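Local coordinates for universal stress protein (Archaeoglobus fulgidus, PDB 6HCD) that is of unknown function but belongs to the universal stress protein A family, whose members are linked to cellular stress responses, at residues I23-V28 and E115-A120; I119-G124 and L145-P150. All blocks are in the same frame, centred on the assembly; numbering follows the deposited sequence.

Interaction 1: residues I23-V28 and E115-A120; sequences IYMPIV and EVDAIA
Val28, at the start of strand 27-30, packs its CG2 branch against Ala118 CB at 3.5 Å. The contact joins the first strand of the Usp fold to the turn that leads from helix 105-115 into the parallel strand 120-128. That helix ends in a Schellman motif, with Asp117 at positive phi as the first residue after it. The inner part is tight and apolar. With CG1 of Val116 anti to the carbonyl carbon (chi1 -56°), CG2 falls between N and C and meets both Pro26 CG at 3.6 Å and Val28 CG2. Phe112 of the helix and Val59 of strand 56-62 also pack on Val28. Ile27 turns to the other side of the sheet, where its CD1 lies near Ile119 CB and helix 36-52 covers it.

Selenomethionine Met25 is tight at its root, CB lying 3.4 Å from Ile119 CG1, closer than usual for carbons. Its O is covered by Ile119 CD1 at 3.1 Å and has no hydrogen-bond partner in the model. The far end is on the exposed side, where the Met25 and Asp117 side chains cross obliquely, SE 3.6 Å from OD2.

Two backbone bonds join the segments. Val28 N gives a nearly straight bond to Ala120 O (3.0 Å). Ile119 N bonds to Pro26 O at 2.8 Å; the same oxygen also takes a CA-H...O contact from Ala118 CA.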
# COMPACT_ATOMS: atom_id res chain seq x y z
N ILE A 23 7.16 5.00 -22.37
CA ILE A 23 6.24 6.18 -22.48
C ILE A 23 5.33 6.27 -21.24
O ILE A 23 4.82 7.35 -20.99
CB ILE A 23 5.43 6.14 -23.79
CG1 ILE A 23 4.93 7.52 -24.21
CG2 ILE A 23 4.27 5.14 -23.72
CD1 ILE A 23 4.26 7.56 -25.57
N TYR A 24 5.09 5.15 -20.54
CA TYR A 24 4.14 5.07 -19.44
C TYR A 24 4.80 4.56 -18.16
O TYR A 24 5.78 3.83 -18.20
CB TYR A 24 2.94 4.20 -19.84
CG TYR A 24 1.87 4.93 -20.61
CD1 TYR A 24 1.90 6.31 -20.79
CD2 TYR A 24 0.78 4.24 -21.12
CE1 TYR A 24 0.90 6.97 -21.48
CE2 TYR A 24 -0.23 4.89 -21.82
CZ TYR A 24 -0.17 6.26 -22.00
OH TYR A 24 -1.15 6.91 -22.68
N MSE A 25 4.20 4.95 -17.03
CA MSE A 25 4.59 4.47 -15.72
C MSE A 25 3.68 3.27 -15.41
O MSE A 25 2.47 3.42 -15.21
CB MSE A 25 4.38 5.60 -14.75
CG MSE A 25 5.35 6.73 -15.10
SE MSE A 25 5.14 8.18 -13.82
CE MSE A 25 3.20 8.57 -13.96
N PRO A 26 4.22 2.04 -15.36
CA PRO A 26 3.38 0.86 -15.13
C PRO A 26 2.96 0.69 -13.66
O PRO A 26 3.57 1.29 -12.73
CB PRO A 26 4.31 -0.28 -15.53
CG PRO A 26 5.70 0.23 -15.19
CD PRO A 26 5.66 1.72 -15.48
N ILE A 27 1.97 -0.18 -13.46
CA ILE A 27 1.71 -0.80 -12.17
C ILE A 27 2.62 -2.03 -12.09
O ILE A 27 2.59 -2.88 -12.99
CB ILE A 27 0.22 -1.18 -12.04
CG1 ILE A 27 -0.72 0.03 -12.07
CG2 ILE A 27 -0.03 -2.05 -10.82
CD1 ILE A 27 -0.57 0.94 -10.87
N VAL A 28 3.39 -2.16 -11.01
CA VAL A 28 4.23 -3.33 -10.78
C VAL A 28 3.54 -4.20 -9.73
O VAL A 28 3.13 -3.70 -8.70
CB VAL A 28 5.65 -2.93 -10.30
CG1 VAL A 28 6.44 -4.11 -9.75
CG2 VAL A 28 6.41 -2.23 -11.40
N GLU A 115 13.43 1.34 -11.50
CA GLU A 115 14.00 1.25 -12.85
C GLU A 115 12.93 1.54 -13.91
O GLU A 115 13.24 2.13 -14.93
CB GLU A 115 14.65 -0.11 -13.08
CG GLU A 115 15.96 -0.29 -12.32
CD GLU A 115 16.33 -1.72 -11.95
OE1 GLU A 115 15.71 -2.65 -12.48
OE2 GLU A 115 17.22 -1.89 -11.12
N VAL A 116 11.68 1.12 -13.67
CA VAL A 116 10.60 1.27 -14.66
C VAL A 116 9.72 2.48 -14.31
O VAL A 116 8.71 2.69 -14.97
CB VAL A 116 9.77 -0.01 -14.83
CG1 VAL A 116 10.65 -1.18 -15.22
CG2 VAL A 116 8.93 -0.32 -13.60
N ASP A 117 10.09 3.24 -13.28
CA ASP A 117 9.35 4.42 -12.83
C ASP A 117 7.88 4.07 -12.57
O ASP A 117 6.97 4.74 -13.08
CB ASP A 117 9.49 5.57 -13.84
CG ASP A 117 9.05 6.93 -13.30
OD1 ASP A 117 9.08 7.12 -12.07
OD2 ASP A 117 8.68 7.79 -14.11
N ALA A 118 7.66 3.01 -11.77
CA ALA A 118 6.32 2.47 -11.50
C ALA A 118 5.46 3.51 -10.78
O ALA A 118 5.98 4.31 -9.96
CB ALA A 118 6.44 1.21 -10.66
N ILE A 119 4.16 3.50 -11.07
CA ILE A 119 3.19 4.34 -10.36
C ILE A 119 3.06 3.81 -8.92
O ILE A 119 2.94 4.58 -7.96
CB ILE A 119 1.82 4.35 -11.07
CG1 ILE A 119 1.90 5.01 -12.45
CG2 ILE A 119 0.77 5.02 -10.20
CD1 ILE A 119 0.62 4.95 -13.26
N ALA A 120 3.04 2.48 -8.80
CA ALA A 120 2.92 1.82 -7.51
C ALA A 120 3.37 0.37 -7.64
O ALA A 120 3.45 -0.18 -8.76
CB ALA A 120 1.50 1.90 -6.99

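Interaction 2: residues I119-G124 and L145-P150; sequences IAIVIG and LKANKP
Ile121 carries its CG1 anti to the carbonyl carbon (chi1 -52°), and chi2 of 169° extends the chain. This puts the terminal CD1 4.0 Å from Ala147 CB. Ala147 follows directly on helix 138-146, where the chain gives up helical geometry, and its CB points toward strand 120-128. The contact is the end of a helix-to-strand connection in the alpha/beta fold, where strand 151-154, the last one, is laid parallel beside strand 120-128.

Pro150 forms the centre of the contact. Its carbonyl oxygen accepts the backbone N-H of Ile121 at 2.9 Å. The bond is almost straight, with 173° at the hydrogen. Ala120 CA approaches the same oxygen at 3.4 Å in a CA-H...O contact. The ring packs on the carbonyl that leads into the strand: CD is 3.4 Å and CG 3.5 Å from Ile119 O. Pro150 CB is 4.1 Å from Ala120 CB.

Ile121 also packs on Ile109 and Ala113 of helix 105-115, so its side chain is buried between that helix and the loop. Lys149 CB faces the strand; the chain then bends off, and NZ makes a salt bridge with Asp114. In the second subunit, Ile154 packs on Pro150, and Lys155 NZ bonds to Ala147 O, so the loop also takes part in the dimer interface.

Proline has no N-H to give, so Pro150 takes part in this pairing as an acceptor. The contact thus combines one straight backbone bond with apolar packing.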
# COMPACT_ATOMS: atom_id res chain seq x y z
N ILE A 119 4.16 3.50 -11.07
CA ILE A 119 3.19 4.34 -10.36
C ILE A 119 3.06 3.81 -8.92
O ILE A 119 2.94 4.58 -7.96
CB ILE A 119 1.82 4.35 -11.07
CG1 ILE A 119 1.90 5.01 -12.45
CG2 ILE A 119 0.77 5.02 -10.20
CD1 ILE A 119 0.62 4.95 -13.26
N ALA A 120 3.04 2.48 -8.80
CA ALA A 120 2.92 1.82 -7.51
C ALA A 120 3.37 0.37 -7.64
O ALA A 120 3.45 -0.18 -8.76
CB ALA A 120 1.50 1.90 -6.99
N ILE A 121 3.70 -0.22 -6.48
CA ILE A 121 3.93 -1.65 -6.33
C ILE A 121 2.71 -2.23 -5.62
O ILE A 121 2.28 -1.71 -4.62
CB ILE A 121 5.21 -1.93 -5.52
CG1 ILE A 121 6.43 -1.18 -6.07
CG2 ILE A 121 5.46 -3.42 -5.39
CD1 ILE A 121 7.62 -1.23 -5.15
N VAL A 122 2.19 -3.33 -6.15
CA VAL A 122 1.09 -4.03 -5.50
C VAL A 122 1.63 -5.38 -5.03
O VAL A 122 2.27 -6.08 -5.81
CB VAL A 122 -0.12 -4.19 -6.44
CG1 VAL A 122 -1.31 -4.76 -5.70
CG2 VAL A 122 -0.48 -2.91 -7.15
N ILE A 123 1.41 -5.70 -3.75
CA ILE A 123 1.96 -6.89 -3.14
C ILE A 123 0.94 -7.50 -2.18
O ILE A 123 0.13 -6.78 -1.58
CB ILE A 123 3.30 -6.57 -2.43
CG1 ILE A 123 4.10 -7.84 -2.17
CG2 ILE A 123 3.08 -5.74 -1.17
CD1 ILE A 123 5.59 -7.58 -1.97
N GLY A 124 1.05 -8.82 -2.00
CA GLY A 124 0.24 -9.56 -1.05
C GLY A 124 0.88 -9.59 0.33
O GLY A 124 2.09 -9.62 0.48
N LEU A 145 8.98 -1.21 3.53
CA LEU A 145 9.91 -0.27 4.20
C LEU A 145 10.95 0.30 3.22
O LEU A 145 11.35 1.45 3.35
CB LEU A 145 10.60 -1.01 5.35
CG LEU A 145 9.67 -1.42 6.50
CD1 LEU A 145 10.42 -2.21 7.55
CD2 LEU A 145 9.05 -0.17 7.12
N LYS A 146 11.40 -0.53 2.27
CA LYS A 146 12.52 -0.16 1.39
C LYS A 146 12.06 0.62 0.14
O LYS A 146 12.86 1.30 -0.46
CB LYS A 146 13.30 -1.41 0.96
CG LYS A 146 14.17 -2.00 2.06
CD LYS A 146 14.78 -3.33 1.73
CE LYS A 146 15.70 -3.83 2.81
NZ LYS A 146 16.67 -4.81 2.28
N ALA A 147 10.79 0.48 -0.26
CA ALA A 147 10.35 1.01 -1.55
C ALA A 147 10.46 2.53 -1.58
O ALA A 147 10.20 3.18 -0.58
CB ALA A 147 8.95 0.56 -1.86
N ASN A 148 10.79 3.08 -2.75
CA ASN A 148 10.65 4.52 -3.01
C ASN A 148 9.25 4.82 -3.57
O ASN A 148 8.71 5.90 -3.31
CB ASN A 148 11.82 5.03 -3.85
CG ASN A 148 13.11 4.82 -3.10
OD1 ASN A 148 13.26 5.29 -1.96
ND2 ASN A 148 14.04 4.11 -3.71
N LYS A 149 8.63 3.81 -4.16
CA LYS A 149 7.34 3.99 -4.82
C LYS A 149 6.23 3.71 -3.81
O LYS A 149 6.46 3.06 -2.80
CB LYS A 149 7.26 3.09 -6.04
CG LYS A 149 8.24 3.44 -7.15
CD LYS A 149 8.11 4.85 -7.68
CE LYS A 149 9.07 5.15 -8.81
NZ LYS A 149 10.40 5.57 -8.32
N PRO A 150 5.00 4.20 -4.05
CA PRO A 150 3.85 3.77 -3.25
C PRO A 150 3.72 2.24 -3.25
O PRO A 150 3.97 1.62 -4.29
CB PRO A 150 2.67 4.41 -3.99
CG PRO A 150 3.27 5.65 -4.63
CD PRO A 150 4.64 5.18 -5.10

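In the fold
Interactions 1 and 2 meet on strand 120-128 and share Ile119 and Ala120; their centres are 11 Å apart. In the sheet, strand 120-128 lies between strands 27-30 and 151-154, so the two contacts approach its beginning from different neighbours. A probable hydrogen bond from Val122 N to Val28 O, 2.7 Å long, continues the pairing of interaction 1 into the strand of interaction 2. At the outer end, Lys149 CD lies 3.2 Å from Ala118 O. Bound molecules probably come from the crystallisation liquor. The Val116 side chain is about 4 Å from an acetate ion. Those of Val28 and Ile121 are each about 9 Å from an unknown ligand; Gly124 O hydrogen-bonds to one.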